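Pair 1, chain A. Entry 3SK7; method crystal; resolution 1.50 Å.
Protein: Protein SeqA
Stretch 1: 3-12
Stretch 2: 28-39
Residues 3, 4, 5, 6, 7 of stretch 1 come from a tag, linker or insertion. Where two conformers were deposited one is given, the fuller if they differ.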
# COMPACT_ATOMS: atom_id res chain seq x y z
N ASP A 3 -12.24 12.06 7.44
CA ASP A 3 -12.96 10.79 7.33
C ASP A 3 -12.07 9.70 6.73
O ASP A 3 -12.20 8.52 7.06
CB ASP A 3 -14.24 10.94 6.49
CG ASP A 3 -15.43 11.49 7.29
OD1 ASP A 3 -15.33 11.62 8.53
OD2 ASP A 3 -16.48 11.76 6.68
N LYS A 4 -11.15 10.10 5.87
CA LYS A 4 -10.17 9.18 5.30
C LYS A 4 -9.20 8.71 6.40
O LYS A 4 -8.85 7.52 6.50
CB LYS A 4 -9.41 9.85 4.16
CG LYS A 4 -10.27 10.15 2.92
CD LYS A 4 -9.48 10.83 1.81
CE LYS A 4 -10.33 11.07 0.61
NZ LYS A 4 -9.55 11.89 -0.36
N VAL A 5 -8.76 9.66 7.21
CA VAL A 5 -7.93 9.35 8.37
C VAL A 5 -8.67 8.38 9.29
O VAL A 5 -8.11 7.38 9.75
CB VAL A 5 -7.58 10.63 9.13
CG1 VAL A 5 -6.95 10.29 10.46
CG2 VAL A 5 -6.67 11.49 8.30
N ARG A 6 -9.96 8.64 9.49
CA ARG A 6 -10.75 7.79 10.35
C ARG A 6 -10.85 6.38 9.81
O ARG A 6 -10.78 5.40 10.57
CB ARG A 6 -12.16 8.36 10.51
CG ARG A 6 -13.00 7.61 11.53
CD ARG A 6 -14.47 7.59 11.14
NE ARG A 6 -15.10 8.90 11.25
CZ ARG A 6 -15.89 9.43 10.32
NH1 ARG A 6 -16.43 10.63 10.52
NH2 ARG A 6 -16.15 8.77 9.18
N ALA A 7 -10.97 6.26 8.48
CA ALA A 7 -11.02 4.93 7.85
C ALA A 7 -9.71 4.16 8.05
O ALA A 7 -9.73 2.92 8.26
CB ALA A 7 -11.33 5.05 6.37
N MET A 8 -8.57 4.85 7.96
CA MET A 8 -7.28 4.17 8.16
C MET A 8 -7.12 3.74 9.63
O MET A 8 -6.61 2.65 9.95
CB MET A 8 -6.10 5.03 7.71
CG MET A 8 -6.04 5.18 6.20
SD MET A 8 -6.09 3.61 5.31
CE MET A 8 -4.46 2.96 5.69
N ARG A 9 -7.56 4.61 10.52
CA ARG A 9 -7.53 4.26 11.93
C ARG A 9 -8.43 3.05 12.19
O ARG A 9 -8.04 2.12 12.90
CB ARG A 9 -8.00 5.44 12.78
CG ARG A 9 -7.53 5.40 14.18
CD ARG A 9 -8.32 6.41 15.02
NE ARG A 9 -8.44 5.95 16.40
CZ ARG A 9 -9.46 5.23 16.87
NH1 ARG A 9 -9.45 4.86 18.14
NH2 ARG A 9 -10.48 4.88 16.10
N SER A 10 -9.61 3.04 11.59
CA SER A 10 -10.51 1.90 11.74
C SER A 10 -9.87 0.60 11.25
O SER A 10 -10.04 -0.46 11.88
CB SER A 10 -11.83 2.14 11.02
OG SER A 10 -12.60 3.15 11.66
N LEU A 11 -9.14 0.66 10.13
CA LEU A 11 -8.40 -0.52 9.68
C LEU A 11 -7.46 -1.06 10.76
O LEU A 11 -7.40 -2.29 11.02
CB LEU A 11 -7.61 -0.19 8.41
CG LEU A 11 -6.69 -1.30 7.90
CD1 LEU A 11 -7.51 -2.47 7.42
CD2 LEU A 11 -5.82 -0.82 6.79
N LEU A 12 -6.71 -0.15 11.37
CA LEU A 12 -5.64 -0.57 12.25
C LEU A 12 -6.17 -1.30 13.49
O LEU A 12 -5.47 -2.12 14.08
CB LEU A 12 -4.81 0.62 12.69
CG LEU A 12 -3.99 1.31 11.62
CD1 LEU A 12 -3.16 2.42 12.22
CD2 LEU A 12 -3.10 0.30 10.97
N MET A 28 -0.28 -5.39 2.02
CA MET A 28 -1.31 -5.52 1.00
C MET A 28 -2.69 -4.98 1.41
O MET A 28 -3.36 -4.30 0.61
CB MET A 28 -1.43 -6.97 0.53
CG MET A 28 -0.25 -7.47 -0.29
SD MET A 28 0.01 -6.46 -1.75
CE MET A 28 0.83 -7.55 -2.85
N LEU A 29 -3.10 -5.28 2.65
CA LEU A 29 -4.40 -4.80 3.10
C LEU A 29 -4.41 -3.28 3.26
O LEU A 29 -5.39 -2.63 2.96
CB LEU A 29 -4.80 -5.50 4.40
CG LEU A 29 -6.17 -5.15 4.97
CD1 LEU A 29 -7.26 -5.30 3.93
CD2 LEU A 29 -6.47 -6.02 6.18
N ILE A 30 -3.30 -2.72 3.70
CA ILE A 30 -3.17 -1.27 3.76
C ILE A 30 -3.35 -0.64 2.36
O ILE A 30 -4.13 0.32 2.18
CB ILE A 30 -1.82 -0.86 4.35
CG1 ILE A 30 -1.82 -1.04 5.87
CG2 ILE A 30 -1.47 0.60 4.03
CD1 ILE A 30 -0.44 -1.11 6.49
N LEU A 31 -2.64 -1.19 1.37
CA LEU A 31 -2.78 -0.69 0.00
C LEU A 31 -4.21 -0.87 -0.54
O LEU A 31 -4.77 0.05 -1.14
CB LEU A 31 -1.78 -1.34 -0.92
CG LEU A 31 -0.31 -1.01 -0.64
CD1 LEU A 31 0.59 -1.98 -1.39
CD2 LEU A 31 0.02 0.40 -1.02
N SER A 32 -4.79 -2.03 -0.31
CA SER A 32 -6.16 -2.26 -0.77
C SER A 32 -7.10 -1.24 -0.15
O SER A 32 -8.04 -0.77 -0.81
CB SER A 32 -6.64 -3.67 -0.39
OG SER A 32 -5.95 -4.69 -1.08
N THR A 33 -6.87 -0.95 1.12
CA THR A 33 -7.75 -0.05 1.85
C THR A 33 -7.61 1.39 1.35
O THR A 33 -8.60 2.11 1.21
CB THR A 33 -7.49 -0.12 3.35
OG1 THR A 33 -7.75 -1.44 3.83
CG2 THR A 33 -8.39 0.86 4.10
N LEU A 34 -6.37 1.80 1.09
CA LEU A 34 -6.13 3.14 0.55
C LEU A 34 -6.86 3.31 -0.76
O LEU A 34 -7.46 4.37 -1.03
CB LEU A 34 -4.63 3.40 0.38
CG LEU A 34 -3.87 3.60 1.68
CD1 LEU A 34 -2.39 3.51 1.42
CD2 LEU A 34 -4.18 4.93 2.32
N HIS A 35 -6.80 2.28 -1.60
CA HIS A 35 -7.51 2.34 -2.87
C HIS A 35 -9.03 2.41 -2.69
O HIS A 35 -9.72 3.15 -3.40
CB HIS A 35 -7.14 1.13 -3.73
CG HIS A 35 -7.89 1.04 -5.02
ND1 HIS A 35 -9.06 0.34 -5.15
CD2 HIS A 35 -7.61 1.57 -6.24
CE1 HIS A 35 -9.48 0.43 -6.42
NE2 HIS A 35 -8.62 1.16 -7.08
N ARG A 36 -9.55 1.63 -1.76
CA ARG A 36 -10.97 1.66 -1.44
C ARG A 36 -11.42 3.04 -0.99
O ARG A 36 -12.50 3.52 -1.40
CB ARG A 36 -11.27 0.63 -0.34
CG ARG A 36 -12.74 0.60 0.04
CD ARG A 36 -13.07 -0.61 0.90
NE ARG A 36 -12.37 -0.62 2.18
CZ ARG A 36 -12.69 0.14 3.23
NH1 ARG A 36 -11.99 0.05 4.36
NH2 ARG A 36 -13.69 1.02 3.14
N ILE A 37 -10.61 3.67 -0.15
CA ILE A 37 -10.95 4.98 0.40
C ILE A 37 -11.02 6.08 -0.64
O ILE A 37 -11.89 6.95 -0.59
CB ILE A 37 -9.92 5.39 1.51
CG1 ILE A 37 -10.14 4.55 2.75
CG2 ILE A 37 -10.03 6.87 1.83
CD1 ILE A 37 -9.02 4.70 3.73
N ASP A 38 -10.08 6.08 -1.59
CA ASP A 38 -10.06 7.10 -2.63
C ASP A 38 -9.29 6.56 -3.84
O ASP A 38 -8.08 6.73 -3.95
CB ASP A 38 -9.42 8.40 -2.13
CG ASP A 38 -9.58 9.55 -3.10
OD1 ASP A 38 -9.74 9.30 -4.32
OD2 ASP A 38 -9.51 10.71 -2.63
N SER A 39 -10.00 5.91 -4.75
CA SER A 39 -9.34 5.21 -5.84
C SER A 39 -8.61 6.18 -6.77
O SER A 39 -7.52 5.89 -7.24
CB SER A 39 -10.34 4.36 -6.59
OG SER A 39 -11.34 5.17 -7.16
O HOH W 1 -11.70 1.15 7.24

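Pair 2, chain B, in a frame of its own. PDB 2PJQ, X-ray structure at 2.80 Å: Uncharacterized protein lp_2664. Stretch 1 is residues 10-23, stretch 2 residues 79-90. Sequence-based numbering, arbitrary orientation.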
# COMPACT_ATOMS: atom_id res chain seq x y z
N THR B 10 0.19 -7.21 36.18
CA THR B 10 -0.90 -8.12 35.85
C THR B 10 -1.90 -7.42 34.96
O THR B 10 -2.41 -7.98 34.00
CB THR B 10 -1.64 -8.60 37.10
OG1 THR B 10 -0.82 -9.52 37.82
CG2 THR B 10 -2.95 -9.27 36.74
N GLN B 11 -2.18 -6.17 35.31
CA GLN B 11 -3.13 -5.39 34.56
C GLN B 11 -2.50 -5.11 33.21
O GLN B 11 -3.18 -5.14 32.19
CB GLN B 11 -3.42 -4.09 35.28
CG GLN B 11 -3.95 -4.26 36.68
CD GLN B 11 -4.18 -2.94 37.39
OE1 GLN B 11 -3.31 -2.06 37.40
NE2 GLN B 11 -5.36 -2.78 38.00
N LEU B 12 -1.19 -4.85 33.21
CA LEU B 12 -0.50 -4.56 31.97
C LEU B 12 -0.76 -5.71 31.01
O LEU B 12 -1.38 -5.50 29.96
CB LEU B 12 1.00 -4.40 32.18
CG LEU B 12 1.68 -3.30 31.35
CD1 LEU B 12 3.21 -3.45 31.40
CD2 LEU B 12 1.19 -3.35 29.92
N THR B 13 -0.32 -6.90 31.38
CA THR B 13 -0.50 -8.09 30.55
C THR B 13 -1.94 -8.19 30.07
O THR B 13 -2.19 -8.47 28.90
CB THR B 13 -0.17 -9.42 31.31
OG1 THR B 13 1.18 -9.38 31.78
CG2 THR B 13 -0.32 -10.62 30.39
N ALA B 14 -2.89 -7.97 30.98
CA ALA B 14 -4.30 -8.06 30.61
C ALA B 14 -4.61 -7.13 29.45
O ALA B 14 -5.21 -7.54 28.46
CB ALA B 14 -5.18 -7.71 31.80
N ILE B 15 -4.17 -5.88 29.59
CA ILE B 15 -4.38 -4.86 28.57
C ILE B 15 -3.77 -5.29 27.25
O ILE B 15 -4.34 -5.02 26.18
CB ILE B 15 -3.72 -3.52 28.99
CG1 ILE B 15 -4.41 -2.96 30.23
CG2 ILE B 15 -3.79 -2.51 27.85
CD1 ILE B 15 -3.70 -1.84 30.84
N GLN B 16 -2.61 -5.95 27.33
CA GLN B 16 -1.92 -6.43 26.13
C GLN B 16 -2.85 -7.44 25.48
O GLN B 16 -3.17 -7.35 24.28
CB GLN B 16 -0.61 -7.12 26.50
CG GLN B 16 0.21 -7.55 25.28
CD GLN B 16 1.39 -8.46 25.63
OE1 GLN B 16 2.08 -8.26 26.64
NE2 GLN B 16 1.63 -9.45 24.79
N THR B 17 -3.29 -8.39 26.30
CA THR B 17 -4.19 -9.42 25.84
C THR B 17 -5.39 -8.77 25.24
O THR B 17 -5.79 -9.12 24.13
CB THR B 17 -4.67 -10.32 26.98
OG1 THR B 17 -3.56 -10.84 27.69
CG2 THR B 17 -5.47 -11.49 26.42
N TYR B 18 -5.98 -7.82 25.95
CA TYR B 18 -7.15 -7.16 25.42
C TYR B 18 -6.89 -6.52 24.05
O TYR B 18 -7.64 -6.74 23.09
CB TYR B 18 -7.63 -6.09 26.39
CG TYR B 18 -8.94 -5.48 25.97
CD1 TYR B 18 -10.13 -6.22 26.04
CD2 TYR B 18 -8.99 -4.19 25.45
CE1 TYR B 18 -11.32 -5.70 25.58
CE2 TYR B 18 -10.18 -3.66 24.98
CZ TYR B 18 -11.34 -4.42 25.05
OH TYR B 18 -12.51 -3.90 24.55
N ALA B 19 -5.82 -5.74 23.98
CA ALA B 19 -5.45 -5.06 22.75
C ALA B 19 -5.33 -6.00 21.57
O ALA B 19 -6.05 -5.87 20.58
CB ALA B 19 -4.15 -4.32 22.96
N LEU B 20 -4.40 -6.96 21.65
CA LEU B 20 -4.20 -7.91 20.56
C LEU B 20 -5.49 -8.63 20.12
O LEU B 20 -5.67 -8.90 18.94
CB LEU B 20 -3.12 -8.93 20.95
CG LEU B 20 -1.74 -8.32 21.25
CD1 LEU B 20 -0.87 -9.34 21.92
CD2 LEU B 20 -1.10 -7.82 19.98
N GLN B 21 -6.39 -8.95 21.04
CA GLN B 21 -7.62 -9.60 20.61
C GLN B 21 -8.46 -8.67 19.73
O GLN B 21 -8.84 -9.04 18.62
CB GLN B 21 -8.45 -10.05 21.82
CG GLN B 21 -8.44 -11.55 22.02
CD GLN B 21 -7.10 -12.06 22.52
OE1 GLN B 21 -6.04 -11.52 22.17
NE2 GLN B 21 -7.13 -13.12 23.33
N LYS B 22 -8.73 -7.47 20.23
CA LYS B 22 -9.54 -6.50 19.50
C LYS B 22 -8.96 -6.08 18.16
O LYS B 22 -9.67 -5.50 17.34
CB LYS B 22 -9.78 -5.25 20.35
CG LYS B 22 -10.77 -5.43 21.47
CD LYS B 22 -12.16 -5.68 20.95
CE LYS B 22 -13.12 -5.94 22.09
NZ LYS B 22 -14.53 -5.62 21.71
N LEU B 23 -7.68 -6.36 17.94
CA LEU B 23 -7.07 -5.98 16.66
C LEU B 23 -6.76 -7.14 15.76
O LEU B 23 -5.99 -7.01 14.82
CB LEU B 23 -5.81 -5.15 16.89
CG LEU B 23 -6.16 -3.75 17.38
CD1 LEU B 23 -4.89 -2.99 17.67
CD2 LEU B 23 -7.00 -3.03 16.34
N GLN B 79 -16.67 2.67 25.25
CA GLN B 79 -17.47 1.99 26.25
C GLN B 79 -17.10 0.52 26.41
O GLN B 79 -17.62 -0.16 27.29
CB GLN B 79 -18.96 2.18 25.95
CG GLN B 79 -19.71 0.98 25.45
CD GLN B 79 -21.03 1.38 24.83
OE1 GLN B 79 -21.73 2.26 25.36
NE2 GLN B 79 -21.40 0.74 23.72
N ASP B 80 -16.20 0.01 25.57
CA ASP B 80 -15.75 -1.37 25.71
C ASP B 80 -14.47 -1.41 26.54
O ASP B 80 -14.37 -2.17 27.50
CB ASP B 80 -15.50 -2.04 24.36
CG ASP B 80 -16.75 -2.71 23.80
OD1 ASP B 80 -17.57 -3.22 24.60
OD2 ASP B 80 -16.90 -2.75 22.56
N LEU B 81 -13.51 -0.57 26.19
CA LEU B 81 -12.24 -0.53 26.91
C LEU B 81 -12.43 -0.30 28.42
O LEU B 81 -11.66 -0.82 29.23
CB LEU B 81 -11.33 0.56 26.33
CG LEU B 81 -10.03 0.84 27.11
CD1 LEU B 81 -9.14 -0.40 27.12
CD2 LEU B 81 -9.30 2.01 26.50
N ILE B 82 -13.45 0.47 28.80
CA ILE B 82 -13.66 0.69 30.23
C ILE B 82 -14.10 -0.63 30.87
O ILE B 82 -13.58 -1.04 31.91
CB ILE B 82 -14.74 1.80 30.52
CG1 ILE B 82 -14.21 3.19 30.17
CG2 ILE B 82 -15.06 1.83 31.99
CD1 ILE B 82 -13.96 3.41 28.71
N VAL B 83 -15.06 -1.29 30.24
CA VAL B 83 -15.54 -2.56 30.75
C VAL B 83 -14.32 -3.42 31.03
O VAL B 83 -14.28 -4.12 32.03
CB VAL B 83 -16.49 -3.25 29.71
CG1 VAL B 83 -16.85 -4.67 30.14
CG2 VAL B 83 -17.78 -2.44 29.58
N GLN B 84 -13.31 -3.33 30.18
CA GLN B 84 -12.08 -4.10 30.38
C GLN B 84 -11.22 -3.55 31.52
O GLN B 84 -10.82 -4.27 32.43
CB GLN B 84 -11.26 -4.14 29.09
CG GLN B 84 -9.94 -4.90 29.24
CD GLN B 84 -10.14 -6.30 29.84
OE1 GLN B 84 -11.15 -6.94 29.56
NE2 GLN B 84 -9.17 -6.76 30.64
N LEU B 85 -10.92 -2.26 31.46
CA LEU B 85 -10.12 -1.68 32.51
C LEU B 85 -10.83 -1.87 33.84
O LEU B 85 -10.18 -2.15 34.85
CB LEU B 85 -9.90 -0.20 32.25
CG LEU B 85 -8.92 0.13 31.13
CD1 LEU B 85 -9.25 1.53 30.60
CD2 LEU B 85 -7.47 0.02 31.63
N ASN B 86 -12.16 -1.74 33.85
CA ASN B 86 -12.88 -1.96 35.11
C ASN B 86 -12.73 -3.41 35.54
O ASN B 86 -12.38 -3.67 36.69
CB ASN B 86 -14.35 -1.61 35.00
CG ASN B 86 -14.64 -0.18 35.42
OD1 ASN B 86 -14.17 0.26 36.47
ND2 ASN B 86 -15.40 0.54 34.62
N ALA B 87 -12.96 -4.35 34.63
CA ALA B 87 -12.82 -5.75 34.96
C ALA B 87 -11.41 -6.07 35.48
O ALA B 87 -11.21 -7.13 36.06
CB ALA B 87 -13.12 -6.59 33.76
N GLN B 88 -10.45 -5.16 35.27
CA GLN B 88 -9.07 -5.37 35.73
C GLN B 88 -8.70 -4.51 36.95
O GLN B 88 -7.52 -4.37 37.28
CB GLN B 88 -8.07 -5.08 34.59
CG GLN B 88 -8.15 -6.03 33.41
CD GLN B 88 -8.03 -7.50 33.81
OE1 GLN B 88 -7.56 -7.82 34.90
NE2 GLN B 88 -8.43 -8.39 32.91
N ASN B 89 -9.70 -3.93 37.59
CA ASN B 89 -9.49 -3.10 38.77
C ASN B 89 -8.45 -2.03 38.55
O ASN B 89 -7.71 -1.68 39.48
CB ASN B 89 -9.08 -3.95 39.98
CG ASN B 89 -9.96 -5.18 40.17
OD1 ASN B 89 -11.20 -5.10 40.17
ND2 ASN B 89 -9.32 -6.34 40.36
N VAL B 90 -8.36 -1.50 37.34
CA VAL B 90 -7.39 -0.44 37.09
C VAL B 90 -7.97 0.75 37.89
O VAL B 90 -9.17 1.01 37.82
CB VAL B 90 -7.31 -0.12 35.57
CG1 VAL B 90 -8.50 0.68 35.16
CG2 VAL B 90 -6.06 0.63 35.25

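What geometry do the two pairs share? In each, two helices run nearly antiparallel, with 151° between their N-to-C directions and 10.5 Å between their axes at closest approach. The central 14 residues superpose with an RMSD of 0.3 Å, and the buried areas are similar, 485 Å² in pair 1 and 509 Å² in pair 2. Ala A7, a tag residue, and Ala B14 coincide almost exactly, both pointing toward the partner stretch. Each small methyl meets the same matched position: CB of Ala A7 lies 3.5 Å from CD1 of Ile A37, and CB of Ala B14 lies 3.5 Å from CD of Gln B88.

How is the end of the contact near Lys A4 and Gln B11 held? Both side chains start sideways and bring their ends nearer the partner. Lys A4, a tag residue, is extended; its NZ forms a salt bridge with OD2 of Asp A38 at 2.6 Å, while its CG packs 3.5 Å from CG2 of Ile A37. Gln B11 instead addresses backbone: its NE2 donates a hydrogen bond to O of Gln B88 at 2.8 Å. Charge pairing in pair 1 thus gives way to a neutral amide reaching the carbonyl where the second helix has already ended.

What fills the middle? Met A8 sits as a knob among Ile A30, Thr A33, Leu A34 and Ile A37. Its flexible chain, m at all three chi angles, places SD 3.5 Å from CD1 of Ile A37 and 3.8 Å from CD2 of Leu A34. The matched Ile B15 is shorter and more lightly engaged, with CD1 4.3 Å from CD2 of Leu B85, the counterpart of Leu A34. Their covered areas, 74 Å² for Met A8 and 43 Å² for Ile B15, reflect the difference.

How do Leu A11 and Tyr B18 answer the same demand? Both point toward the other helix with chi1 in t. Leu A11 packs against Leu A29 and Thr A33: its CD1 lies 3.9 Å from CG of Leu A29, and both CD1 and CD2 of Leu A11 come near OG1 of Thr A33, CD2 the closer at 3.6 Å. The Thr A33 hydroxyl donates to O of Leu A29 at 2.8 Å. Tyr B18 offers a flat ring. CG of Gln B84, matching Thr A33, lies over one face, 3.7 Å from the centroid of the Tyr B18 ring, in a CH-pi contact. The ring's CE2 also meets CD1 of Leu B81, matching Ile A30, at 4.0 Å, and its OH reaches within 3.5 Å of CB of Asp B80, matching Leu A29.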